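Local coordinates for agarase (Pseudoalteromonas fuliginea, PDB 6XJ9), which probably hydrolyses agarose as a glycoside hydrolase, joining a CBM-like beta domain to a catalytic domain built round a beta/alpha barrel, at residues Ala115-Ser120 with Ile172-Lys178; Asn312-Leu316 with Pro721-Ala726; Arg424-Phe430 with Phe736-Asp741; Arg619-Trp623 with Asn643-Glu647; Leu678-Leu683 with Glu730-Val734. One frame throughout, in Å; residues are numbered along the deposited sequence.

How the interactions relate
From the N terminus, interaction 1 comes first, pairing strands 116-123 and 169-174 within the CBM-like domain and closing a loop of 51 residues before any other contact opens. Interaction 2 then joins residues 312-316 to the long loop after strand 709-714, and interaction 3 joins the end of helix 413-428 to a later part of that loop, so the two cross. Interaction 4, between neighbouring parallel strands, nests inside both. Interaction 5 nests inside interaction 3 but crosses interaction 2, touching it through Ile722 and Phe679. It also meets interaction 1, where Ile172 packs on His680 and Pro681, and interaction 4, where Tyr645 packs on Leu683, linking the CBM-like domain with the barrel loops.

Interaction 1 of 5, residues Ala115-Ser120 with Ile172-Lys178; sequences ANYTRS and ISMWGKK
The Tyr117 ring overlaps the Lys178 side chain, whose CG lies 3.7 Å from the ring centroid in a CH-pi contact, while Trp175 O sits over the opposite face. Tyr117 belongs to strand 116-123, whose antiparallel pairing with 169-174 in the CBM-like domain is interrupted by a classic beta bulge, where Met174 and Trp175 both face Thr118; Lys178 follows in the loop. The bonding is the evidence: Thr118 O accepts from Met174 N at 2.9 Å and from Trp175 N at 3.2 Å, both donors lying in the carbonyl plane. With its CG turned anti to the backbone N (chi1 -165°), Tyr117 extends along Lys178, and the two side chains run the same way. Replacing Tyr117 by alanine would probably open a gap between Trp175 O and the Lys178 methylenes and leave that aliphatic chain without its platform. Beyond the bulge, Ser120 and Ile172 restore the regular hydrogen-bonded pair. At the Tyr117 ring edge, OH comes within 3.2 Å of Ser173 CB.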
# COMPACT_ATOMS: atom_id res chain seq x y z
N ALA A 115 -19.93 -7.36 -35.31
CA ALA A 115 -19.83 -6.32 -34.30
C ALA A 115 -19.12 -6.88 -33.07
O ALA A 115 -19.22 -8.07 -32.79
CB ALA A 115 -21.20 -5.80 -33.94
N ASN A 116 -18.39 -6.01 -32.35
CA ASN A 116 -17.62 -6.42 -31.19
C ASN A 116 -17.74 -5.35 -30.11
O ASN A 116 -17.84 -4.17 -30.42
CB ASN A 116 -16.16 -6.71 -31.56
CG ASN A 116 -15.32 -7.20 -30.40
OD1 ASN A 116 -15.34 -8.38 -30.07
ND2 ASN A 116 -14.58 -6.30 -29.77
N TYR A 117 -17.75 -5.78 -28.84
CA TYR A 117 -17.68 -4.83 -27.73
C TYR A 117 -16.66 -5.29 -26.69
O TYR A 117 -16.63 -6.46 -26.33
CB TYR A 117 -19.04 -4.57 -27.09
CG TYR A 117 -19.03 -3.35 -26.21
CD1 TYR A 117 -19.05 -2.08 -26.76
CD2 TYR A 117 -18.95 -3.45 -24.82
CE1 TYR A 117 -19.01 -0.94 -25.97
CE2 TYR A 117 -18.91 -2.33 -24.02
CZ TYR A 117 -18.95 -1.07 -24.59
OH TYR A 117 -18.91 0.06 -23.83
N THR A 118 -15.90 -4.31 -26.17
CA THR A 118 -14.82 -4.53 -25.21
C THR A 118 -15.22 -4.00 -23.83
O THR A 118 -15.53 -2.82 -23.69
CB THR A 118 -13.54 -3.84 -25.69
OG1 THR A 118 -13.26 -4.27 -27.02
CG2 THR A 118 -12.36 -4.09 -24.78
N ARG A 119 -15.18 -4.89 -22.82
CA ARG A 119 -15.24 -4.54 -21.41
C ARG A 119 -13.91 -4.95 -20.75
O ARG A 119 -13.14 -5.68 -21.36
CB ARG A 119 -16.44 -5.21 -20.74
CG ARG A 119 -17.80 -4.76 -21.26
CD ARG A 119 -18.91 -5.74 -20.92
NE ARG A 119 -20.22 -5.21 -21.28
CZ ARG A 119 -20.91 -5.52 -22.38
NH1 ARG A 119 -20.43 -6.37 -23.27
NH2 ARG A 119 -22.09 -4.96 -22.58
N SER A 120 -13.62 -4.44 -19.54
CA SER A 120 -12.37 -4.72 -18.85
C SER A 120 -12.56 -4.68 -17.34
O SER A 120 -13.36 -3.91 -16.82
CB SER A 120 -11.28 -3.77 -19.29
OG SER A 120 -10.03 -4.15 -18.73
N ILE A 172 -15.97 -2.94 -16.51
CA ILE A 172 -16.03 -1.58 -17.02
C ILE A 172 -16.24 -1.61 -18.53
O ILE A 172 -15.45 -2.20 -19.26
CB ILE A 172 -14.75 -0.80 -16.63
CG1 ILE A 172 -14.44 -0.89 -15.13
CG2 ILE A 172 -14.82 0.63 -17.11
CD1 ILE A 172 -15.56 -0.43 -14.22
N SER A 173 -17.31 -0.94 -18.99
CA SER A 173 -17.56 -0.81 -20.42
C SER A 173 -16.51 0.11 -21.04
O SER A 173 -16.35 1.25 -20.61
CB SER A 173 -18.96 -0.31 -20.68
OG SER A 173 -19.91 -1.17 -20.06
N MET A 174 -15.79 -0.38 -22.06
CA MET A 174 -14.66 0.36 -22.60
C MET A 174 -15.01 0.98 -23.95
O MET A 174 -14.98 2.20 -24.09
CB MET A 174 -13.41 -0.51 -22.69
CG MET A 174 -13.02 -1.17 -21.37
SD MET A 174 -12.42 -0.04 -20.07
CE MET A 174 -10.75 0.29 -20.63
N TRP A 175 -15.32 0.15 -24.96
CA TRP A 175 -15.54 0.66 -26.31
C TRP A 175 -15.99 -0.45 -27.25
O TRP A 175 -15.89 -1.64 -26.93
CB TRP A 175 -14.27 1.33 -26.85
CG TRP A 175 -13.06 0.45 -26.72
CD1 TRP A 175 -12.82 -0.71 -27.39
CD2 TRP A 175 -11.95 0.64 -25.84
NE1 TRP A 175 -11.62 -1.25 -27.00
CE2 TRP A 175 -11.07 -0.44 -26.04
CE3 TRP A 175 -11.61 1.63 -24.90
CZ2 TRP A 175 -9.88 -0.57 -25.33
CZ3 TRP A 175 -10.43 1.50 -24.20
CH2 TRP A 175 -9.58 0.42 -24.42
N GLY A 176 -16.46 -0.04 -28.44
CA GLY A 176 -16.94 -0.93 -29.48
C GLY A 176 -18.40 -0.65 -29.84
O GLY A 176 -18.91 0.43 -29.56
N LYS A 177 -19.06 -1.63 -30.47
CA LYS A 177 -20.49 -1.57 -30.71
C LYS A 177 -21.20 -2.30 -29.57
O LYS A 177 -21.11 -3.51 -29.46
CB LYS A 177 -20.86 -2.14 -32.09
CG LYS A 177 -22.35 -2.09 -32.43
CD LYS A 177 -22.64 -2.21 -33.91
CE LYS A 177 -23.92 -1.52 -34.32
NZ LYS A 177 -23.91 -1.15 -35.76
N LYS A 178 -21.88 -1.53 -28.71
CA LYS A 178 -22.38 -2.09 -27.47
C LYS A 178 -23.64 -2.91 -27.74
O LYS A 178 -23.81 -3.99 -27.17
CB LYS A 178 -22.59 -0.98 -26.44
CG LYS A 178 -22.59 -1.40 -24.98
CD LYS A 178 -22.68 -0.20 -24.05
CE LYS A 178 -22.96 -0.58 -22.61
NZ LYS A 178 -22.89 0.61 -21.73

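Interaction 2 of 5, residues Asn312-Leu316 with Pro721-Ala726; sequences NSTTL and PITGRA
Thr315 and Thr723 meet with their side chains crossed at about a right angle, and their hydroxyls form a relay: Thr723 OG1 donates to Thr315 OG1 at 2.8 Å, and Thr315 OG1 donates in turn to Gly724 O at 2.6 Å, in its carbonyl plane. A chi1 of -165° swings the Thr315 hydroxyl away from its own backbone N and beside the carbonyl carbon, which delivers it to both partners. Gly724 O is gripped further by a water that donates to it and accepts from Leu316 N. The Pro721 ring also leans on Thr315, CB to CB 3.8 Å, and its CG rests near Ser313 O. Ala726 N donates to Thr314 O at 2.8 Å, while Ala726 CB packs 3.4 Å from Thr314 OG1. Arg360 ties both sides, bonding Leu316 O and Thr723 O. The arrangement is that of a type I beta turn, Pro721 to Gly724, docked by threonine hydroxyls against the start of strand 315-320.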
# COMPACT_ATOMS: atom_id res chain seq x y z
N ASN A 312 -9.86 21.15 -16.45
CA ASN A 312 -10.50 19.87 -16.70
C ASN A 312 -11.06 19.26 -15.42
O ASN A 312 -11.38 18.07 -15.39
CB ASN A 312 -9.54 18.89 -17.39
CG ASN A 312 -8.95 19.46 -18.67
OD1 ASN A 312 -7.82 19.92 -18.67
ND2 ASN A 312 -9.73 19.46 -19.74
N SER A 313 -11.20 20.08 -14.37
CA SER A 313 -11.78 19.64 -13.11
C SER A 313 -13.27 20.01 -12.98
O SER A 313 -13.81 19.95 -11.88
CB SER A 313 -10.98 20.21 -11.95
OG SER A 313 -9.71 19.56 -11.86
N THR A 314 -13.93 20.36 -14.09
CA THR A 314 -15.32 20.83 -14.03
C THR A 314 -16.29 19.75 -14.51
O THR A 314 -15.95 18.94 -15.37
CB THR A 314 -15.54 22.13 -14.82
OG1 THR A 314 -15.73 21.82 -16.20
CG2 THR A 314 -14.45 23.15 -14.64
N THR A 315 -17.50 19.76 -13.95
CA THR A 315 -18.52 18.79 -14.31
C THR A 315 -19.84 19.52 -14.60
O THR A 315 -20.14 20.55 -14.00
CB THR A 315 -18.63 17.69 -13.24
OG1 THR A 315 -19.38 16.59 -13.78
CG2 THR A 315 -19.24 18.18 -11.94
N LEU A 316 -20.63 18.96 -15.52
CA LEU A 316 -21.93 19.52 -15.85
C LEU A 316 -22.91 19.31 -14.69
O LEU A 316 -23.05 18.20 -14.19
CB LEU A 316 -22.42 18.89 -17.15
CG LEU A 316 -21.63 19.30 -18.39
CD1 LEU A 316 -21.85 18.33 -19.54
CD2 LEU A 316 -21.98 20.72 -18.80
N PRO A 721 -13.56 14.55 -12.29
CA PRO A 721 -14.79 14.58 -11.51
C PRO A 721 -15.46 13.21 -11.52
O PRO A 721 -15.42 12.49 -12.52
CB PRO A 721 -15.66 15.61 -12.23
CG PRO A 721 -14.63 16.56 -12.84
CD PRO A 721 -13.48 15.66 -13.26
N ILE A 722 -16.07 12.86 -10.38
CA ILE A 722 -16.72 11.57 -10.26
C ILE A 722 -17.89 11.47 -11.23
O ILE A 722 -18.24 10.38 -11.66
CB ILE A 722 -17.12 11.29 -8.79
CG1 ILE A 722 -17.71 9.89 -8.60
CG2 ILE A 722 -18.04 12.37 -8.26
CD1 ILE A 722 -17.94 9.50 -7.15
N THR A 723 -18.47 12.63 -11.60
CA THR A 723 -19.62 12.68 -12.48
C THR A 723 -19.23 13.08 -13.91
O THR A 723 -20.07 13.48 -14.72
CB THR A 723 -20.68 13.63 -11.92
OG1 THR A 723 -19.93 14.82 -11.62
CG2 THR A 723 -21.33 13.09 -10.66
N GLY A 724 -17.93 12.96 -14.21
CA GLY A 724 -17.46 13.18 -15.56
C GLY A 724 -16.89 14.58 -15.75
O GLY A 724 -17.49 15.56 -15.31
N ARG A 725 -15.71 14.67 -16.37
CA ARG A 725 -15.27 15.96 -16.86
C ARG A 725 -16.29 16.46 -17.89
O ARG A 725 -16.84 15.65 -18.64
CB ARG A 725 -13.83 15.89 -17.38
CG ARG A 725 -13.69 15.21 -18.73
CD ARG A 725 -12.25 15.17 -19.17
NE ARG A 725 -12.12 14.68 -20.54
CZ ARG A 725 -10.96 14.47 -21.13
NH1 ARG A 725 -9.83 14.71 -20.48
NH2 ARG A 725 -10.92 14.03 -22.37
N ALA A 726 -16.53 17.77 -17.89
CA ALA A 726 -17.56 18.45 -18.68
C ALA A 726 -17.49 18.10 -20.17
O ALA A 726 -18.52 17.91 -20.81
CB ALA A 726 -17.45 19.94 -18.47
O HOH W 1 -19.77 16.40 -16.76

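Interaction 3 of 5, residues Arg424-Phe430 with Phe736-Asp741; sequences RMITWGF and FISVTD
The last turn of helix 413-428 and the two residues beyond it present Arg424, Trp428 and Phe430 to the loop 736-741 that precedes helix 745-763. Arg424, its chain extended from CG to NE, reaches the carboxylate of Asp741 in a salt bridge: NH1 donates to OD1 at 2.9 Å with an N-H...O angle of 161°, OD1 lying close to the guanidinium plane. NH2 adds two weak bonds, to Asp741 OD2 at 3.0 Å and to Asp741 O at 3.1 Å. With the planes 39° apart, the groups meet twisted rather than coplanar. Each charge has a further mate, Glu251 at Arg424 NE and Lys405 at Asp741 OD2, so the pair is one link in a buried ionic network. The helix ends in a Schellman motif at Gly429, after which Phe430 turns inward against strand 299-305, consistent with a helix lying on the outside of the barrel. There the edge of Phe430 is directed toward the face of Phe736 in an offset edge-to-face pair, centroids 5.5 Å apart and planes at 70°. Ile737 lies between the salt bridge and the Trp428 indole, CD1 near Arg424 NH1 and CG2 at the ring edge, 4.0 Å from CH2.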
# COMPACT_ATOMS: atom_id res chain seq x y z
N ARG A 424 5.31 20.22 -3.75
CA ARG A 424 4.96 18.80 -3.87
C ARG A 424 5.86 18.13 -4.91
O ARG A 424 6.39 17.06 -4.65
CB ARG A 424 3.49 18.61 -4.26
CG ARG A 424 2.53 18.68 -3.08
CD ARG A 424 1.10 18.95 -3.54
NE ARG A 424 0.12 18.71 -2.48
CZ ARG A 424 -1.20 18.83 -2.65
NH1 ARG A 424 -1.68 19.19 -3.83
NH2 ARG A 424 -2.02 18.58 -1.65
N MET A 425 6.01 18.77 -6.07
CA MET A 425 6.84 18.19 -7.12
C MET A 425 8.28 18.03 -6.62
O MET A 425 8.91 17.01 -6.87
CB MET A 425 6.80 19.03 -8.40
CG MET A 425 5.41 19.16 -8.99
SD MET A 425 4.58 17.55 -9.11
CE MET A 425 2.86 18.08 -9.06
N ILE A 426 8.79 19.04 -5.88
CA ILE A 426 10.12 18.93 -5.32
C ILE A 426 10.16 17.72 -4.38
O ILE A 426 11.05 16.89 -4.48
CB ILE A 426 10.54 20.21 -4.54
CG1 ILE A 426 10.58 21.49 -5.39
CG2 ILE A 426 11.83 19.97 -3.76
CD1 ILE A 426 11.48 21.42 -6.60
N THR A 427 9.18 17.65 -3.47
CA THR A 427 9.22 16.67 -2.38
C THR A 427 9.07 15.26 -2.96
O THR A 427 9.70 14.32 -2.48
CB THR A 427 8.10 16.95 -1.36
OG1 THR A 427 8.12 18.33 -1.01
CG2 THR A 427 8.23 16.11 -0.11
N TRP A 428 8.23 15.14 -3.99
CA TRP A 428 7.95 13.85 -4.59
C TRP A 428 9.07 13.44 -5.53
O TRP A 428 9.09 12.30 -6.00
CB TRP A 428 6.59 13.84 -5.29
CG TRP A 428 5.45 14.20 -4.38
CD1 TRP A 428 5.44 14.17 -3.01
CD2 TRP A 428 4.13 14.61 -4.78
NE1 TRP A 428 4.23 14.58 -2.54
CE2 TRP A 428 3.40 14.85 -3.59
CE3 TRP A 428 3.50 14.81 -6.01
CZ2 TRP A 428 2.06 15.25 -3.61
CZ3 TRP A 428 2.18 15.22 -6.03
CH2 TRP A 428 1.48 15.44 -4.84
N GLY A 429 10.00 14.37 -5.81
CA GLY A 429 11.17 14.08 -6.61
C GLY A 429 10.97 14.27 -8.12
O GLY A 429 11.85 13.97 -8.91
N PHE A 430 9.81 14.79 -8.53
CA PHE A 430 9.56 14.93 -9.96
C PHE A 430 10.47 16.01 -10.55
O PHE A 430 10.60 17.10 -10.00
CB PHE A 430 8.08 15.20 -10.24
CG PHE A 430 7.16 14.01 -10.13
CD1 PHE A 430 7.32 12.89 -10.94
CD2 PHE A 430 6.11 14.00 -9.22
CE1 PHE A 430 6.47 11.80 -10.85
CE2 PHE A 430 5.26 12.90 -9.12
CZ PHE A 430 5.44 11.81 -9.94
N PHE A 736 -3.00 11.84 -9.31
CA PHE A 736 -2.03 11.68 -8.23
C PHE A 736 -2.62 12.15 -6.90
O PHE A 736 -2.15 11.73 -5.83
CB PHE A 736 -0.71 12.37 -8.57
CG PHE A 736 0.47 11.43 -8.70
CD1 PHE A 736 1.48 11.42 -7.75
CD2 PHE A 736 0.54 10.51 -9.74
CE1 PHE A 736 2.54 10.53 -7.85
CE2 PHE A 736 1.60 9.63 -9.84
CZ PHE A 736 2.60 9.64 -8.89
N ILE A 737 -3.64 13.02 -6.98
CA ILE A 737 -4.36 13.55 -5.83
C ILE A 737 -5.87 13.46 -6.10
O ILE A 737 -6.31 13.51 -7.24
CB ILE A 737 -3.96 15.01 -5.53
CG1 ILE A 737 -4.73 16.01 -6.40
CG2 ILE A 737 -2.45 15.23 -5.61
CD1 ILE A 737 -4.23 17.43 -6.30
N SER A 738 -6.66 13.38 -5.01
CA SER A 738 -8.11 13.29 -5.08
C SER A 738 -8.74 14.68 -5.22
O SER A 738 -8.05 15.69 -5.20
CB SER A 738 -8.65 12.60 -3.84
OG SER A 738 -8.58 13.47 -2.72
N VAL A 739 -10.08 14.71 -5.33
CA VAL A 739 -10.84 15.93 -5.49
C VAL A 739 -10.76 16.82 -4.24
O VAL A 739 -11.07 18.00 -4.32
CB VAL A 739 -12.31 15.57 -5.82
CG1 VAL A 739 -12.98 14.82 -4.68
CG2 VAL A 739 -13.13 16.78 -6.22
N THR A 740 -10.40 16.25 -3.09
CA THR A 740 -10.25 17.04 -1.86
C THR A 740 -8.78 17.43 -1.62
O THR A 740 -8.41 17.79 -0.50
CB THR A 740 -10.83 16.33 -0.64
OG1 THR A 740 -10.25 15.03 -0.52
CG2 THR A 740 -12.35 16.23 -0.66
N ASP A 741 -7.94 17.35 -2.67
CA ASP A 741 -6.55 17.80 -2.62
C ASP A 741 -5.75 16.93 -1.64
O ASP A 741 -4.78 17.40 -1.04
CB ASP A 741 -6.43 19.31 -2.36
CG ASP A 741 -5.02 19.87 -2.56
OD1 ASP A 741 -4.52 19.82 -3.70
OD2 ASP A 741 -4.44 20.37 -1.56

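Interaction 4 of 5, residues Arg619-Trp623 with Asn643-Glu647; sequences RFPDW and NAYKE
A beta-alpha-beta crossover brings Pro621 and Asn643 together as a parallel bridge, strand 620-621 beside strand 640-643, at the end of the barrel where such glycosidases carry their active site. Asn643 N donates to Phe620 O at 2.8 Å from above the carbonyl plane, and Asp622 N returns a bond to Asn643 O at 3.0 Å. With CG set between its backbone N and carbonyl carbon (chi1 63°), Asp622 turns its carboxylate to Lys646 in a salt bridge, NZ meeting OD2 at 2.7 Å on the syn side. A water bridges Asp622 OD1 to Tyr645 N. An asparagine in place of Asp622 would probably leave the Lys646 ammonium without its countercharge. Asn643 OD1 stands 3.7 Å from Arg619 NH2, over one guanidinium face, with amide and guanidinium planes 68° apart. Arg619 NE bonds Asn508 and its NH2 pairs with Glu668; Asn643 ND2 bonds Glu509 and Asn508. Around these strands, Phe620 packs on helix 627-634, while Asp622 and Ala644 rest against Trp654 of helix 651-654.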
# COMPACT_ATOMS: atom_id res chain seq x y z
N ARG A 619 3.00 14.05 -29.96
CA ARG A 619 2.43 13.14 -28.98
C ARG A 619 1.57 12.09 -29.68
O ARG A 619 0.33 12.10 -29.59
CB ARG A 619 1.65 13.92 -27.91
CG ARG A 619 2.42 15.03 -27.21
CD ARG A 619 1.50 16.05 -26.56
NE ARG A 619 0.80 15.51 -25.40
CZ ARG A 619 1.38 15.24 -24.24
NH1 ARG A 619 2.68 15.46 -24.07
NH2 ARG A 619 0.64 14.77 -23.25
N PHE A 620 2.23 11.18 -30.41
CA PHE A 620 1.48 10.19 -31.17
C PHE A 620 0.93 9.15 -30.20
O PHE A 620 1.65 8.70 -29.32
CB PHE A 620 2.38 9.43 -32.14
CG PHE A 620 3.26 10.25 -33.05
CD1 PHE A 620 2.71 11.14 -33.97
CD2 PHE A 620 4.64 10.08 -33.03
CE1 PHE A 620 3.54 11.85 -34.83
CE2 PHE A 620 5.46 10.79 -33.90
CZ PHE A 620 4.91 11.68 -34.79
N PRO A 621 -0.34 8.69 -30.33
CA PRO A 621 -0.82 7.58 -29.50
C PRO A 621 -0.21 6.28 -30.01
O PRO A 621 0.00 6.13 -31.22
CB PRO A 621 -2.34 7.66 -29.71
CG PRO A 621 -2.48 8.16 -31.12
CD PRO A 621 -1.38 9.18 -31.26
N ASP A 622 0.11 5.38 -29.08
CA ASP A 622 0.76 4.11 -29.39
C ASP A 622 -0.16 3.27 -30.29
O ASP A 622 0.31 2.40 -31.01
CB ASP A 622 1.21 3.40 -28.11
CG ASP A 622 0.06 3.02 -27.18
OD1 ASP A 622 -1.07 3.48 -27.42
OD2 ASP A 622 0.31 2.23 -26.22
N TRP A 623 -1.47 3.55 -30.23
CA TRP A 623 -2.42 2.86 -31.09
C TRP A 623 -2.51 3.50 -32.47
O TRP A 623 -3.09 2.91 -33.37
CB TRP A 623 -3.80 2.74 -30.43
CG TRP A 623 -4.38 4.02 -29.91
CD1 TRP A 623 -4.48 4.40 -28.61
CD2 TRP A 623 -5.00 5.09 -30.67
NE1 TRP A 623 -5.09 5.62 -28.50
CE2 TRP A 623 -5.42 6.07 -29.75
CE3 TRP A 623 -5.22 5.32 -32.03
CZ2 TRP A 623 -6.03 7.26 -30.14
CZ3 TRP A 623 -5.81 6.50 -32.42
CH2 TRP A 623 -6.22 7.46 -31.49
N ASN A 643 2.03 8.97 -26.54
CA ASN A 643 1.24 8.62 -25.37
C ASN A 643 1.05 7.10 -25.37
O ASN A 643 0.85 6.51 -26.42
CB ASN A 643 -0.09 9.38 -25.33
CG ASN A 643 0.06 10.88 -25.30
OD1 ASN A 643 1.07 11.40 -24.82
ND2 ASN A 643 -0.94 11.60 -25.80
N ALA A 644 1.17 6.46 -24.20
CA ALA A 644 1.05 5.00 -24.17
C ALA A 644 0.41 4.54 -22.87
O ALA A 644 1.10 4.32 -21.87
CB ALA A 644 2.40 4.34 -24.41
N TYR A 645 -0.92 4.40 -22.89
CA TYR A 645 -1.66 3.86 -21.76
C TYR A 645 -1.63 2.34 -21.84
O TYR A 645 -2.60 1.73 -22.29
CB TYR A 645 -3.12 4.36 -21.78
CG TYR A 645 -3.27 5.83 -21.51
CD1 TYR A 645 -3.30 6.75 -22.55
CD2 TYR A 645 -3.39 6.31 -20.21
CE1 TYR A 645 -3.43 8.11 -22.30
CE2 TYR A 645 -3.54 7.67 -19.95
CZ TYR A 645 -3.56 8.57 -21.00
OH TYR A 645 -3.72 9.91 -20.75
N LYS A 646 -0.51 1.76 -21.40
CA LYS A 646 -0.36 0.32 -21.24
C LYS A 646 0.25 0.07 -19.86
O LYS A 646 0.47 1.02 -19.11
CB LYS A 646 0.51 -0.32 -22.34
CG LYS A 646 0.03 -0.09 -23.77
CD LYS A 646 -1.37 -0.64 -24.05
CE LYS A 646 -1.80 -0.47 -25.49
NZ LYS A 646 -2.06 0.95 -25.80
N GLU A 647 0.52 -1.20 -19.56
CA GLU A 647 1.10 -1.52 -18.26
C GLU A 647 2.59 -1.18 -18.23
O GLU A 647 3.19 -1.17 -17.17
CB GLU A 647 0.82 -2.97 -17.88
CG GLU A 647 -0.59 -3.16 -17.37
CD GLU A 647 -0.93 -4.56 -16.89
OE1 GLU A 647 -0.01 -5.31 -16.49
OE2 GLU A 647 -2.13 -4.90 -16.92
O HOH W 2 -2.49 4.76 -25.37

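Interaction 5 of 5, residues Leu678-Leu683 with Glu730-Val734; sequences LFHPGL and ENYNV
Tyr732 buries the most surface here, followed by His680 and Asn731, and the two rings define the contact. The edge of Tyr732 is turned to the face of His680, with CE1 of the tyrosine over the centre of the imidazole, 3.3 Å from NE2; the centroids are 4.3 Å apart and the planes at 50°. His680 CG lies anti to the backbone N (chi1 -161°), laying its side chain alongside Tyr732, both running the same way. Gly682 CA covers one face of the phenol, 3.7 Å from its centroid in a CH-pi contact, and Glu730 CG covers the opposite face. Leu683 CG adds an apolar touch at CE2. The backbones are joined by one direct hydrogen bond, Asn733 N to His680 O at 3.0 Å, beside a short CA-H...O contact from Tyr732; Pro681 O is buried without a partner. Asn731 packs beside His680: its OD1 lies 3.5 Å from His680 CB, its O receives a water that accepts from Phe679 N at 2.8 Å, and its ND2 is bonded to Ser159 O. His680 ND1 accepts from Gly682 N at 2.9 Å, which fixes the rotation of the imidazole against the tyrosine edge. That acceptor role implies that ND1 probably bears no proton. The loops are joined by ring packing, one direct hydrogen bond and a water, with no salt bridge between them.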
# COMPACT_ATOMS: atom_id res chain seq x y z
N LEU A 678 -14.09 6.10 -7.16
CA LEU A 678 -14.58 6.54 -8.46
C LEU A 678 -15.20 5.35 -9.19
O LEU A 678 -14.87 4.20 -8.90
CB LEU A 678 -13.44 7.16 -9.28
CG LEU A 678 -12.84 8.46 -8.72
CD1 LEU A 678 -12.02 9.16 -9.78
CD2 LEU A 678 -13.93 9.39 -8.21
N PHE A 679 -16.06 5.65 -10.16
CA PHE A 679 -16.86 4.63 -10.83
C PHE A 679 -16.16 4.08 -12.07
O PHE A 679 -16.71 3.22 -12.75
CB PHE A 679 -18.23 5.21 -11.21
CG PHE A 679 -18.98 5.69 -10.00
CD1 PHE A 679 -19.23 4.83 -8.94
CD2 PHE A 679 -19.36 7.02 -9.89
CE1 PHE A 679 -19.89 5.28 -7.81
CE2 PHE A 679 -20.03 7.47 -8.76
CZ PHE A 679 -20.29 6.60 -7.72
N HIS A 680 -14.95 4.59 -12.35
CA HIS A 680 -14.18 4.16 -13.50
C HIS A 680 -12.71 4.19 -13.12
O HIS A 680 -12.17 5.24 -12.78
CB HIS A 680 -14.48 5.06 -14.70
CG HIS A 680 -14.13 4.47 -16.03
ND1 HIS A 680 -12.97 3.75 -16.23
CD2 HIS A 680 -14.75 4.54 -17.22
CE1 HIS A 680 -12.90 3.37 -17.49
NE2 HIS A 680 -13.99 3.82 -18.11
N PRO A 681 -12.02 3.02 -13.10
CA PRO A 681 -10.60 2.99 -12.80
C PRO A 681 -9.77 3.64 -13.92
O PRO A 681 -8.67 4.11 -13.67
CB PRO A 681 -10.28 1.50 -12.63
CG PRO A 681 -11.37 0.78 -13.39
CD PRO A 681 -12.59 1.68 -13.35
N GLY A 682 -10.33 3.70 -15.13
CA GLY A 682 -9.62 4.33 -16.24
C GLY A 682 -9.27 3.32 -17.33
O GLY A 682 -10.05 2.42 -17.63
N LEU A 683 -8.08 3.49 -17.92
CA LEU A 683 -7.72 2.70 -19.09
C LEU A 683 -6.94 1.46 -18.66
O LEU A 683 -7.16 0.39 -19.21
CB LEU A 683 -6.92 3.57 -20.07
CG LEU A 683 -7.75 4.57 -20.86
CD1 LEU A 683 -6.87 5.60 -21.55
CD2 LEU A 683 -8.61 3.84 -21.89
N GLU A 730 -15.57 11.72 -19.11
CA GLU A 730 -14.48 10.93 -18.57
C GLU A 730 -14.45 11.10 -17.04
O GLU A 730 -14.37 12.22 -16.55
CB GLU A 730 -13.17 11.42 -19.22
CG GLU A 730 -12.04 10.41 -19.29
CD GLU A 730 -10.96 10.72 -20.33
OE1 GLU A 730 -9.77 10.84 -19.94
OE2 GLU A 730 -11.29 10.83 -21.54
N ASN A 731 -14.48 9.99 -16.30
CA ASN A 731 -14.66 10.03 -14.85
C ASN A 731 -13.71 9.05 -14.16
O ASN A 731 -14.11 8.34 -13.24
CB ASN A 731 -16.13 9.84 -14.42
CG ASN A 731 -16.76 8.52 -14.84
OD1 ASN A 731 -16.29 7.86 -15.77
ND2 ASN A 731 -17.82 8.12 -14.14
N TYR A 732 -12.44 9.07 -14.58
CA TYR A 732 -11.45 8.05 -14.20
C TYR A 732 -10.65 8.44 -12.97
O TYR A 732 -10.42 9.63 -12.72
CB TYR A 732 -10.35 7.96 -15.26
CG TYR A 732 -10.74 7.62 -16.67
CD1 TYR A 732 -11.99 7.07 -16.96
CD2 TYR A 732 -9.83 7.76 -17.71
CE1 TYR A 732 -12.32 6.72 -18.26
CE2 TYR A 732 -10.16 7.41 -19.01
CZ TYR A 732 -11.41 6.88 -19.29
OH TYR A 732 -11.75 6.53 -20.56
N ASN A 733 -10.14 7.42 -12.27
CA ASN A 733 -9.11 7.53 -11.25
C ASN A 733 -7.74 7.74 -11.91
O ASN A 733 -6.91 6.83 -11.90
CB ASN A 733 -9.16 6.34 -10.28
CG ASN A 733 -8.08 6.31 -9.22
OD1 ASN A 733 -7.54 5.24 -8.90
ND2 ASN A 733 -7.77 7.44 -8.61
N VAL A 734 -7.51 8.95 -12.44
CA VAL A 734 -6.27 9.32 -13.12
C VAL A 734 -5.40 10.21 -12.24
O VAL A 734 -4.28 10.56 -12.61
CB VAL A 734 -6.54 10.02 -14.47
CG1 VAL A 734 -6.95 9.06 -15.59
CG2 VAL A 734 -7.54 11.16 -14.35
O HOH W 3 -16.04 8.19 -11.35